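Local coordinates for protein complement factor H (Mus musculus, PDB 2YBY) that probably restrains complement activation as a host regulator built of sushi repeats, of which this fragment holds the sixth and seventh, at residues 84-87 / 88-92. The protein carries 1 engineered substitution. Numbering follows the deposited sequence.
Sequences KVYV and QGQSL
Gln90 OE1 takes two hydrogen bonds, one from Val87 N (2.9 Å) and one from a water 3.0 Å from OE1 that also donates to Val85 O. The side-chain amide thus bridges the open end, from last residue back to first, of the type II beta turn Val87-Gln90, which joins strands 84-87 and 91-93 within a sushi repeat. The turn is closed by Gln90 N bonding to Val87 O at 3.0 Å. The bond from Val87 N is nearly as straight (160°) but meets OE1 from above, about 50° out of the amide plane. With chi1 at -65°, Gln90 CG stands beside its own backbone N, and the extended chain carries the amide to Val87, where CD packs 3.7 Å from Val87 CG2. Gly89, with a positive phi, takes the third position. The side chain of Gln88, second in the turn, is held by strand 66-71: its OE1 accepts a hydrogen bond from Arg67 N. The Tyr86 ring stands almost perpendicular to the Gln90 amide, with Gln90 CB in plane at its edge. The same water lies over one ring face and Leu92 CD2 over the opposite one, both offset toward the rim, while Leu92 CD1 touches Tyr86 OH at 3.6 Å.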
loop_
_atom_site.group_PDB
_atom_site.type_symbol
_atom_site.label_atom_id
_atom_site.label_comp_id
_atom_site.label_asym_id
_atom_site.label_seq_id
_atom_site.Cartn_x
_atom_site.Cartn_y
_atom_site.Cartn_z
ATOM N N LYS A 84 11.520 -0.772 5.676
ATOM C CA LYS A 84 10.229 -0.669 6.338
ATOM C C LYS A 84 9.219 -0.157 5.310
ATOM O O LYS A 84 9.440 0.889 4.688
ATOM C CB LYS A 84 10.291 0.247 7.559
ATOM C CG LYS A 84 9.004 0.185 8.357
ATOM C CD LYS A 84 9.115 0.843 9.726
ATOM C CE LYS A 84 7.750 1.176 10.311
ATOM N NZ LYS A 84 6.921 -0.031 10.567
ATOM N N VAL A 85 8.124 -0.893 5.127
ATOM C CA VAL A 85 7.106 -0.523 4.183
ATOM C C VAL A 85 6.149 0.518 4.744
ATOM O O VAL A 85 5.556 0.327 5.818
ATOM C CB VAL A 85 6.313 -1.757 3.691
ATOM C CG1 VAL A 85 5.087 -1.347 2.895
ATOM C CG2 VAL A 85 7.211 -2.668 2.853
ATOM N N TYR A 86 5.926 1.579 3.963
ATOM C CA TYR A 86 4.871 2.535 4.208
ATOM C C TYR A 86 3.947 2.543 3.020
ATOM O O TYR A 86 4.359 2.140 1.922
ATOM C CB TYR A 86 5.413 3.925 4.494
ATOM C CG TYR A 86 6.110 3.980 5.824
ATOM C CD1 TYR A 86 7.429 3.568 5.956
ATOM C CD2 TYR A 86 5.481 4.518 6.937
ATOM C CE1 TYR A 86 8.086 3.628 7.183
ATOM C CE2 TYR A 86 6.127 4.592 8.164
ATOM C CZ TYR A 86 7.439 4.165 8.281
ATOM O OH TYR A 86 8.101 4.252 9.495
ATOM N N VAL A 87 2.702 2.976 3.225
ATOM C CA VAL A 87 1.699 3.059 2.179
ATOM C C VAL A 87 1.160 4.449 2.069
ATOM O O VAL A 87 1.341 5.280 2.960
ATOM C CB VAL A 87 0.569 2.014 2.335
ATOM C CG1 VAL A 87 1.141 0.608 2.543
ATOM C CG2 VAL A 87 -0.383 2.394 3.466
ATOM N N GLN A 88 0.502 4.708 0.955
ATOM C CA GLN A 88 -0.049 5.994 0.602
ATOM C C GLN A 88 -0.835 6.634 1.749
ATOM O O GLN A 88 -1.731 6.007 2.336
ATOM C CB GLN A 88 -0.924 5.829 -0.629
ATOM C CG GLN A 88 -1.187 7.108 -1.369
ATOM C CD GLN A 88 -1.767 6.836 -2.737
ATOM O OE1 GLN A 88 -1.645 5.731 -3.315
ATOM N NE2 GLN A 88 -2.372 7.848 -3.308
ATOM N N GLY A 89 -0.430 7.842 2.113
ATOM C CA GLY A 89 -1.071 8.580 3.199
ATOM C C GLY A 89 -0.294 8.561 4.505
ATOM O O GLY A 89 -0.579 9.380 5.389
ATOM N N GLN A 90 0.659 7.604 4.657
ATOM C CA GLN A 90 1.472 7.513 5.869
ATOM C C GLN A 90 2.663 8.469 5.791
ATOM O O GLN A 90 3.089 8.872 4.713
ATOM C CB GLN A 90 1.975 6.079 6.115
ATOM C CG GLN A 90 0.830 5.099 6.405
ATOM C CD GLN A 90 1.255 3.676 6.551
ATOM O OE1 GLN A 90 2.277 3.251 6.047
ATOM N NE2 GLN A 90 0.450 2.879 7.220
ATOM N N SER A 91 3.142 8.883 6.960
ATOM C CA SER A 91 4.284 9.782 7.073
ATOM C C SER A 91 5.172 9.388 8.234
ATOM O O SER A 91 4.768 8.643 9.140
ATOM C CB SER A 91 3.844 11.242 7.191
ATOM O OG SER A 91 3.050 11.482 8.333
ATOM N N LEU A 92 6.425 9.823 8.161
ATOM C CA LEU A 92 7.378 9.615 9.253
ATOM C C LEU A 92 8.323 10.799 9.340
ATOM O O LEU A 92 8.392 11.603 8.411
ATOM C CB LEU A 92 8.146 8.279 9.190
ATOM C CG LEU A 92 9.315 8.171 8.226
ATOM C CD1 LEU A 92 10.258 7.036 8.619
ATOM C CD2 LEU A 92 8.831 7.945 6.833
HETATM O O HOH W 1 3.973 1.491 7.768
#